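Local coordinates for protein post-proline cleaving enzyme (Rickettsia typhi, PDB 4HVT) that probably acts as a serine-type oligopeptidase that cleaves peptides on the carboxyl side of proline, as in the prolyl oligopeptidase family, at residues A[358-366]-A[373-381]; A[407-415]-A[423-432]. All coordinates share one frame; numbering follows the deposited sequence.

Interaction 1. Residues A[358-366]-A[373-381]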
loop_
_atom_site.group_PDB
_atom_site.type_symbol
_atom_site.label_atom_id
_atom_site.label_comp_id
_atom_site.label_asym_id
_atom_site.label_seq_id
_atom_site.Cartn_x
_atom_site.Cartn_y
_atom_site.Cartn_z
ATOM N N THR A 358 7.824 2.205 21.433
ATOM C CA THR A 358 7.455 3.248 22.396
ATOM C C THR A 358 8.700 3.631 23.184
ATOM O O THR A 358 9.792 3.064 22.987
ATOM C CB THR A 358 6.321 2.864 23.323
ATOM O OG1 THR A 358 6.791 1.901 24.305
ATOM C CG2 THR A 358 5.136 2.333 22.553
ATOM N N LYS A 359 8.535 4.590 24.074
ATOM C CA LYS A 359 9.662 5.041 24.919
ATOM C C LYS A 359 10.397 3.882 25.577
ATOM O O LYS A 359 11.625 3.903 25.713
ATOM C CB LYS A 359 9.145 5.989 26.010
ATOM C CG LYS A 359 10.234 6.694 26.826
ATOM C CD LYS A 359 9.653 7.490 27.975
ATOM C CE LYS A 359 9.142 8.857 27.591
ATOM N NZ LYS A 359 8.653 9.649 28.759
ATOM N N ASP A 360 9.639 2.896 26.074
ATOM C CA ASP A 360 10.240 1.845 26.865
ATOM C C ASP A 360 9.837 0.419 26.432
ATOM O O ASP A 360 10.187 -0.534 27.095
ATOM C CB ASP A 360 9.940 2.079 28.336
ATOM C CG ASP A 360 8.488 2.002 28.647
ATOM O OD1 ASP A 360 7.669 1.735 27.757
ATOM O OD2 ASP A 360 8.158 2.238 29.830
ATOM N N ARG A 361 9.185 0.262 25.277
ATOM C CA ARG A 361 8.851 -1.072 24.788
ATOM C C ARG A 361 9.026 -1.173 23.268
ATOM O O ARG A 361 8.782 -0.201 22.542
ATOM C CB ARG A 361 7.368 -1.408 25.120
ATOM C CG ARG A 361 7.154 -1.583 26.612
ATOM C CD ARG A 361 7.716 -2.898 27.116
ATOM N NE ARG A 361 7.366 -3.156 28.493
ATOM C CZ ARG A 361 8.070 -2.701 29.541
ATOM N NH1 ARG A 361 9.136 -1.890 29.367
ATOM N NH2 ARG A 361 7.704 -3.000 30.803
ATOM N N VAL A 362 9.351 -2.377 22.819
ATOM C CA VAL A 362 9.324 -2.729 21.409
ATOM C C VAL A 362 8.162 -3.717 21.230
ATOM O O VAL A 362 8.030 -4.654 22.013
ATOM C CB VAL A 362 10.598 -3.442 21.044
ATOM C CG1 VAL A 362 10.566 -3.832 19.581
ATOM C CG2 VAL A 362 11.806 -2.548 21.422
ATOM N N PHE A 363 7.314 -3.473 20.239
ATOM C CA PHE A 363 6.232 -4.352 19.861
ATOM C C PHE A 363 6.620 -5.105 18.594
ATOM O O PHE A 363 7.053 -4.486 17.598
ATOM C CB PHE A 363 4.991 -3.508 19.499
ATOM C CG PHE A 363 4.279 -2.931 20.693
ATOM C CD1 PHE A 363 4.851 -1.941 21.501
ATOM C CD2 PHE A 363 2.990 -3.309 20.951
ATOM C CE1 PHE A 363 4.149 -1.386 22.554
ATOM C CE2 PHE A 363 2.315 -2.784 22.031
ATOM C CZ PHE A 363 2.847 -1.831 22.800
ATOM N N LEU A 364 6.524 -6.425 18.654
ATOM C CA LEU A 364 6.818 -7.283 17.562
ATOM C C LEU A 364 5.499 -7.908 17.158
ATOM O O LEU A 364 4.947 -8.736 17.877
ATOM C CB LEU A 364 7.803 -8.369 17.963
ATOM C CG LEU A 364 7.985 -9.565 17.009
ATOM C CD1 LEU A 364 8.434 -9.137 15.619
ATOM C CD2 LEU A 364 8.792 -10.664 17.598
ATOM N N ALA A 365 5.054 -7.511 15.978
ATOM C CA ALA A 365 3.819 -7.994 15.406
ATOM C C ALA A 365 4.143 -9.016 14.330
ATOM O O ALA A 365 4.988 -8.784 13.441
ATOM C CB ALA A 365 2.995 -6.851 14.869
ATOM N N THR A 366 3.504 -10.164 14.400
ATOM C CA THR A 366 3.655 -11.262 13.432
ATOM C C THR A 366 2.286 -11.814 13.017
ATOM O O THR A 366 1.261 -11.372 13.508
ATOM C CB THR A 366 4.488 -12.435 14.010
ATOM O OG1 THR A 366 3.845 -13.035 15.180
ATOM C CG2 THR A 366 5.882 -11.948 14.444
ATOM N N LYS A 373 -0.426 -11.896 15.857
ATOM C CA LYS A 373 0.152 -12.215 17.175
ATOM C C LYS A 373 1.119 -11.108 17.511
ATOM O O LYS A 373 1.886 -10.664 16.644
ATOM C CB LYS A 373 0.898 -13.540 17.115
ATOM C CG LYS A 373 0.035 -14.722 16.654
ATOM C CD LYS A 373 -1.095 -15.083 17.642
ATOM C CE LYS A 373 -2.094 -16.054 17.021
ATOM N NZ LYS A 373 -3.196 -16.497 17.925
ATOM N N VAL A 374 1.137 -10.713 18.778
ATOM C CA VAL A 374 1.978 -9.622 19.231
ATOM C C VAL A 374 2.646 -9.942 20.580
ATOM O O VAL A 374 2.034 -10.488 21.483
ATOM C CB VAL A 374 1.116 -8.336 19.400
ATOM C CG1 VAL A 374 1.943 -7.134 19.841
ATOM C CG2 VAL A 374 0.415 -7.986 18.112
ATOM N N VAL A 375 3.898 -9.541 20.707
ATOM C CA VAL A 375 4.636 -9.567 21.965
ATOM C C VAL A 375 5.338 -8.213 22.125
ATOM O O VAL A 375 5.518 -7.478 21.189
ATOM C CB VAL A 375 5.752 -10.659 22.038
ATOM C CG1 VAL A 375 5.177 -12.048 21.927
ATOM C CG2 VAL A 375 6.860 -10.431 21.014
ATOM N N THR A 376 5.626 -7.894 23.386
ATOM C CA THR A 376 6.420 -6.739 23.754
ATOM C C THR A 376 7.639 -7.168 24.540
ATOM O O THR A 376 7.636 -8.149 25.260
ATOM C CB THR A 376 5.641 -5.645 24.551
ATOM O OG1 THR A 376 5.305 -6.108 25.864
ATOM C CG2 THR A 376 4.371 -5.220 23.829
ATOM N N PHE A 377 8.713 -6.361 24.413
ATOM C CA PHE A 377 9.946 -6.562 25.188
ATOM C C PHE A 377 10.700 -5.254 25.261
ATOM O O PHE A 377 10.248 -4.247 24.710
ATOM C CB PHE A 377 10.879 -7.655 24.606
ATOM C CG PHE A 377 11.195 -7.469 23.180
ATOM C CD1 PHE A 377 10.321 -7.948 22.180
ATOM C CD2 PHE A 377 12.362 -6.857 22.810
ATOM C CE1 PHE A 377 10.630 -7.775 20.843
ATOM C CE2 PHE A 377 12.663 -6.658 21.488
ATOM C CZ PHE A 377 11.796 -7.142 20.485
ATOM N N THR A 378 11.776 -5.255 26.037
ATOM C CA THR A 378 12.625 -4.118 26.181
ATOM C C THR A 378 14.086 -4.526 26.324
ATOM O O THR A 378 14.442 -5.660 26.066
ATOM C CB THR A 378 12.100 -3.221 27.316
ATOM O OG1 THR A 378 12.809 -1.973 27.320
ATOM C CG2 THR A 378 12.238 -3.909 28.672
ATOM N N LEU A 379 14.927 -3.560 26.684
ATOM C CA LEU A 379 16.314 -3.800 27.071
ATOM C C LEU A 379 16.506 -3.592 28.542
ATOM O O LEU A 379 16.001 -2.623 29.104
ATOM C CB LEU A 379 17.251 -2.813 26.390
ATOM C CG LEU A 379 17.699 -3.067 24.971
ATOM C CD1 LEU A 379 18.437 -1.810 24.454
ATOM C CD2 LEU A 379 18.643 -4.277 24.892
ATOM N N GLU A 380 17.235 -4.532 29.146
ATOM C CA GLU A 380 17.621 -4.466 30.556
ATOM C C GLU A 380 19.071 -4.858 30.591
ATOM O O GLU A 380 19.426 -5.977 30.194
ATOM C CB GLU A 380 16.874 -5.499 31.347
ATOM C CG GLU A 380 15.584 -5.053 31.968
ATOM C CD GLU A 380 15.314 -5.848 33.246
ATOM O OE1 GLU A 380 15.166 -7.087 33.180
ATOM O OE2 GLU A 380 15.295 -5.235 34.325
ATOM N N ASN A 381 19.930 -3.951 31.034
ATOM C CA ASN A 381 21.341 -4.282 31.158
ATOM C C ASN A 381 21.921 -4.683 29.810
ATOM O O ASN A 381 22.625 -5.686 29.708
ATOM C CB ASN A 381 21.510 -5.429 32.155
HETATM O O HOH W 1 4.809 -4.561 28.115
HETATM O O HOH W 2 4.654 -12.029 17.638
#
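Val362 and Phe377 are joined by two backbone hydrogen bonds in an antiparallel beta hairpin of the N-terminal beta-propeller. Val362 N to Phe377 O is 2.8 Å and nearly straight, at 175°. Leu364 with Val375 and Thr366 with Lys373 are paired in the same way. Just before the first strand, the carbonyl of Asp360 accepts two bonds. Thr378 OG1 reaches Asp360 O at 3.0 Å, and Arg361 NH1 reaches it from the other face of the carbonyl plane. The guanidinium is thereby tied near Thr378. Water 1 accepts from Arg361 NE and also bonds Thr376 OG1, bridging the two segments.

The packing differs between the two faces of the sheet. Phe377 CG sits between its backbone N and carbonyl carbon (chi1 52°), which brings the ring back across the hairpin. Val362 CB lies over one ring face, offset toward the rim, while Leu364 CB meets the ring edge. Ile355 and Phe352 of strand 350-357 touch Val362 and Leu364. On the other face Phe363 is flanked by Met401 of strand 398-402. Thr376 CG2 makes a CH-pi contact with the Phe363 ring, 3.6 Å from its centroid and almost on the normal.

Interaction 2. Residues A[407-415]-A[423-432]. With EDO (1,2-ethanediol), chain G.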
loop_
_atom_site.group_PDB
_atom_site.type_symbol
_atom_site.label_atom_id
_atom_site.label_comp_id
_atom_site.label_asym_id
_atom_site.label_seq_id
_atom_site.Cartn_x
_atom_site.Cartn_y
_atom_site.Cartn_z
ATOM N N GLU A 407 7.331 8.761 22.683
ATOM C CA GLU A 407 6.084 8.725 23.436
ATOM C C GLU A 407 5.956 7.416 24.245
ATOM O O GLU A 407 6.169 6.306 23.725
ATOM C CB GLU A 407 4.893 8.835 22.453
ATOM C CG GLU A 407 4.809 10.160 21.725
ATOM C CD GLU A 407 4.414 11.325 22.616
ATOM O OE1 GLU A 407 3.803 11.122 23.698
ATOM O OE2 GLU A 407 4.715 12.460 22.222
ATOM N N GLU A 408 5.553 7.531 25.514
ATOM C CA GLU A 408 5.177 6.361 26.317
ATOM C C GLU A 408 3.863 5.688 25.856
ATOM O O GLU A 408 3.768 4.500 25.951
ATOM C CB GLU A 408 5.005 6.761 27.793
ATOM C CG GLU A 408 6.371 7.103 28.381
ATOM C CD GLU A 408 6.339 7.676 29.766
ATOM O OE1 GLU A 408 5.339 8.337 30.120
ATOM O OE2 GLU A 408 7.346 7.472 30.490
ATOM N N GLU A 409 2.899 6.479 25.399
ATOM C CA GLU A 409 1.589 5.997 24.984
ATOM C C GLU A 409 1.504 5.818 23.471
ATOM O O GLU A 409 2.218 6.434 22.698
ATOM C CB GLU A 409 0.484 6.937 25.450
ATOM C CG GLU A 409 0.401 7.009 26.966
ATOM C CD GLU A 409 -0.782 7.862 27.480
ATOM O OE1 GLU A 409 -1.267 8.795 26.801
ATOM O OE2 GLU A 409 -1.207 7.604 28.614
ATOM N N ALA A 410 0.574 4.979 23.054
ATOM C CA ALA A 410 0.430 4.578 21.653
ATOM C C ALA A 410 -1.047 4.219 21.411
ATOM O O ALA A 410 -1.767 3.944 22.366
ATOM C CB ALA A 410 1.310 3.368 21.348
ATOM N N LEU A 411 -1.457 4.234 20.164
ATOM C CA LEU A 411 -2.801 3.799 19.761
ATOM C C LEU A 411 -2.740 2.520 18.980
ATOM O O LEU A 411 -1.989 2.413 17.982
ATOM C CB LEU A 411 -3.552 4.858 18.986
ATOM C CG LEU A 411 -3.849 6.137 19.795
ATOM C CD1 LEU A 411 -4.315 7.253 18.896
ATOM C CD2 LEU A 411 -4.872 5.866 20.908
ATOM N N ILE A 412 -3.528 1.552 19.423
ATOM C CA ILE A 412 -3.534 0.191 18.871
ATOM C C ILE A 412 -4.901 -0.008 18.225
ATOM O O ILE A 412 -5.899 0.416 18.812
ATOM C CB ILE A 412 -3.293 -0.859 19.999
ATOM C CG1 ILE A 412 -1.765 -1.088 20.297
ATOM C CG2 ILE A 412 -3.835 -2.214 19.623
ATOM C CD1 ILE A 412 -1.054 0.132 20.630
ATOM N N THR A 413 -4.946 -0.662 17.064
ATOM C CA THR A 413 -6.223 -1.165 16.566
ATOM C C THR A 413 -6.239 -2.688 16.580
ATOM O O THR A 413 -5.211 -3.325 16.257
ATOM C CB THR A 413 -6.575 -0.628 15.178
ATOM O OG1 THR A 413 -5.551 -0.972 14.217
ATOM C CG2 THR A 413 -6.717 0.844 15.256
ATOM N N ILE A 414 -7.395 -3.287 16.884
ATOM C CA ILE A 414 -7.606 -4.724 16.708
ATOM C C ILE A 414 -8.980 -4.857 16.034
ATOM O O ILE A 414 -9.945 -4.129 16.384
ATOM C CB ILE A 414 -7.555 -5.564 18.001
ATOM C CG1 ILE A 414 -6.351 -5.220 18.886
ATOM C CG2 ILE A 414 -7.498 -7.045 17.710
ATOM C CD1 ILE A 414 -6.344 -5.798 20.269
ATOM N N GLU A 415 -9.057 -5.771 15.087
ATOM C CA GLU A 415 -10.258 -5.994 14.284
ATOM C C GLU A 415 -10.225 -7.408 13.721
ATOM O O GLU A 415 -9.221 -8.148 13.862
ATOM C CB GLU A 415 -10.299 -5.032 13.093
ATOM C CG GLU A 415 -9.242 -5.313 12.012
ATOM C CD GLU A 415 -9.053 -4.107 11.149
ATOM O OE1 GLU A 415 -9.616 -4.031 10.035
ATOM O OE2 GLU A 415 -8.341 -3.159 11.591
ATOM N N ILE A 423 -10.243 0.845 18.910
ATOM C CA ILE A 423 -8.957 1.578 19.160
ATOM C C ILE A 423 -8.692 1.526 20.648
ATOM O O ILE A 423 -9.593 1.808 21.481
ATOM C CB ILE A 423 -9.010 3.049 18.743
ATOM C CG1 ILE A 423 -9.554 3.192 17.306
ATOM C CG2 ILE A 423 -7.615 3.709 18.880
ATOM C CD1 ILE A 423 -9.609 4.626 16.805
ATOM N N TYR A 424 -7.469 1.117 20.998
ATOM C CA TYR A 424 -7.022 1.020 22.346
ATOM C C TYR A 424 -5.859 1.953 22.618
ATOM O O TYR A 424 -5.046 2.165 21.723
ATOM C CB TYR A 424 -6.586 -0.394 22.676
ATOM C CG TYR A 424 -7.534 -1.489 22.369
ATOM C CD1 TYR A 424 -7.688 -1.971 21.075
ATOM C CD2 TYR A 424 -8.276 -2.108 23.390
ATOM C CE1 TYR A 424 -8.547 -3.024 20.818
ATOM C CE2 TYR A 424 -9.113 -3.127 23.119
ATOM C CZ TYR A 424 -9.282 -3.568 21.836
ATOM O OH TYR A 424 -10.165 -4.633 21.569
ATOM N N LEU A 425 -5.816 2.527 23.826
ATOM C CA LEU A 425 -4.715 3.309 24.275
ATOM C C LEU A 425 -3.774 2.391 25.028
ATOM O O LEU A 425 -4.154 1.715 25.982
ATOM C CB LEU A 425 -5.163 4.408 25.202
ATOM C CG LEU A 425 -4.107 5.356 25.779
ATOM C CD1 LEU A 425 -3.473 6.207 24.666
ATOM C CD2 LEU A 425 -4.760 6.242 26.833
ATOM N N TRP A 426 -2.518 2.379 24.615
ATOM C CA TRP A 426 -1.481 1.740 25.413
ATOM C C TRP A 426 -1.007 2.744 26.433
ATOM O O TRP A 426 -0.444 3.765 26.089
ATOM C CB TRP A 426 -0.322 1.308 24.493
ATOM C CG TRP A 426 0.866 0.670 25.186
ATOM C CD1 TRP A 426 2.070 1.299 25.466
ATOM C CD2 TRP A 426 1.015 -0.688 25.628
ATOM N NE1 TRP A 426 2.947 0.401 26.050
ATOM C CE2 TRP A 426 2.328 -0.808 26.187
ATOM C CE3 TRP A 426 0.170 -1.806 25.647
ATOM C CZ2 TRP A 426 2.827 -2.023 26.680
ATOM C CZ3 TRP A 426 0.648 -2.997 26.150
ATOM C CH2 TRP A 426 1.984 -3.099 26.670
ATOM N N VAL A 427 -1.211 2.416 27.696
ATOM C CA VAL A 427 -0.930 3.324 28.796
ATOM C C VAL A 427 0.422 3.018 29.402
ATOM O O VAL A 427 1.072 1.996 29.110
ATOM C CB VAL A 427 -2.053 3.347 29.854
ATOM C CG1 VAL A 427 -3.319 3.864 29.191
ATOM C CG2 VAL A 427 -2.270 1.983 30.434
ATOM N N LYS A 428 0.864 3.936 30.230
ATOM C CA LYS A 428 2.250 3.905 30.704
ATOM C C LYS A 428 2.532 2.755 31.647
ATOM O O LYS A 428 3.698 2.402 31.819
ATOM C CB LYS A 428 2.657 5.204 31.398
ATOM C CG LYS A 428 1.929 6.451 30.922
ATOM C CD LYS A 428 2.167 7.608 31.886
ATOM C CE LYS A 428 1.505 7.394 33.235
ATOM N NZ LYS A 428 2.126 8.256 34.272
ATOM N N THR A 429 1.486 2.180 32.240
ATOM C CA THR A 429 1.567 0.962 33.042
ATOM C C THR A 429 1.509 -0.323 32.177
ATOM O O THR A 429 1.328 -1.437 32.669
ATOM C CB THR A 429 0.423 0.934 34.080
ATOM O OG1 THR A 429 -0.842 0.994 33.411
ATOM C CG2 THR A 429 0.550 2.127 35.037
ATOM N N HIS A 430 1.675 -0.160 30.864
ATOM C CA HIS A 430 1.875 -1.279 29.971
ATOM C C HIS A 430 0.724 -2.228 29.789
ATOM O O HIS A 430 0.862 -3.433 29.914
ATOM C CB HIS A 430 3.168 -2.011 30.309
ATOM C CG HIS A 430 4.344 -1.098 30.375
ATOM N ND1 HIS A 430 5.113 -0.954 31.509
ATOM C CD2 HIS A 430 4.860 -0.239 29.459
ATOM C CE1 HIS A 430 6.066 -0.070 31.278
ATOM N NE2 HIS A 430 5.935 0.370 30.041
ATOM N N GLU A 431 -0.404 -1.654 29.403
ATOM C CA GLU A 431 -1.638 -2.413 29.161
ATOM C C GLU A 431 -2.505 -1.623 28.188
ATOM O O GLU A 431 -2.283 -0.426 27.989
ATOM C CB GLU A 431 -2.383 -2.665 30.482
ATOM C CG GLU A 431 -2.625 -1.425 31.291
ATOM C CD GLU A 431 -3.018 -1.703 32.754
ATOM O OE1 GLU A 431 -3.677 -2.715 33.016
ATOM O OE2 GLU A 431 -2.645 -0.904 33.615
ATOM N N LEU A 432 -3.401 -2.338 27.526
ATOM C CA LEU A 432 -4.346 -1.770 26.624
ATOM C C LEU A 432 -5.609 -1.392 27.353
ATOM O O LEU A 432 -6.111 -2.173 28.177
ATOM C CB LEU A 432 -4.721 -2.757 25.509
ATOM C CG LEU A 432 -3.679 -3.090 24.418
ATOM C CD1 LEU A 432 -4.248 -4.118 23.497
ATOM C CD2 LEU A 432 -3.251 -1.844 23.686
HETATM C C1 EDO G . -7.495 1.255 10.904
HETATM O O1 EDO G . -6.462 1.259 9.924
HETATM C C2 EDO G . -8.240 -0.067 10.930
HETATM O O2 EDO G . -7.405 -1.103 10.439
HETATM O O HOH W 3 5.275 1.892 26.560
#
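Ile412 and Tyr424 form the central hydrogen-bonded pair of an antiparallel beta hairpin in the N-terminal beta-propeller. The hairpin supplies the two middle strands of a four-stranded sheet, between strands 398-402 and 432-436. Both backbone bonds of this pair are 2.8 Å, from Ile412 N to Tyr424 O and from Tyr424 N to Ile412 O. The next pair is less even. Trp426 N donates to Ala410 O at 2.8 Å, but the return bond from Ala410 N to Trp426 O is weak, at 3.4 Å.

Apolar contacts fall on both faces. On the face of Leu411 and Thr413, Leu411 CD2 meets both Ile423 CG2 and Leu425 CD1. Ile78 of strand 77-79 packs on Leu411 and Leu425. On the other face, Ile412 lies beside Trp426, pointing the same way. Ile412 CB and CG1 also meet Leu432 CD2, with the two side chains at about a right angle. Ile414 CG1 is anti to its own carbonyl carbon (chi1 -47°), and Ile414 CD1 beyond it comes within 3.6 Å of Tyr424 CE1.

Charged groups gather at the start of the hairpin. The aliphatic part of Lys428 runs past Glu408 and Glu409. Lys428 NZ stays 5.3 Å from Glu408 OE1, so this is no salt bridge. In one of its two modelled conformers, Lys359 NZ pairs with Glu408 OE2.

At the far end of the hairpin, 1,2-ethanediol, probably from the crystallisation liquor, donates from O2 to Glu415 OE2. Glu415 OE1 is held by Phe496 N.

The indole of Trp426 has His430 CA and Glu431 N over one face. Water 3 lies at its edge, accepting from Trp426 NE1 at 2.8 Å and donating to Glu408 O.

Interactions 1 and 2 are successive hairpins of the beta-propeller, in two separate antiparallel sheets. Their centres are about 13 Å apart. Interaction 1 is the more buried, with most of its touching residues enclosed; interaction 2 is partly buried and has more acidic groups. Aromatic CH-pi packing marks the first. Aliphatic packing and a water-bridged indole mark the second. Loops and turns at the ends of the strands meet directly. Asp360 OD2 probably hydrogen-bonds His430 NE2 at 2.9 Å, and Lys359 N probably bonds Glu407 O. Between the strands themselves, the Phe363 and Trp426 rings pack edge-to-face.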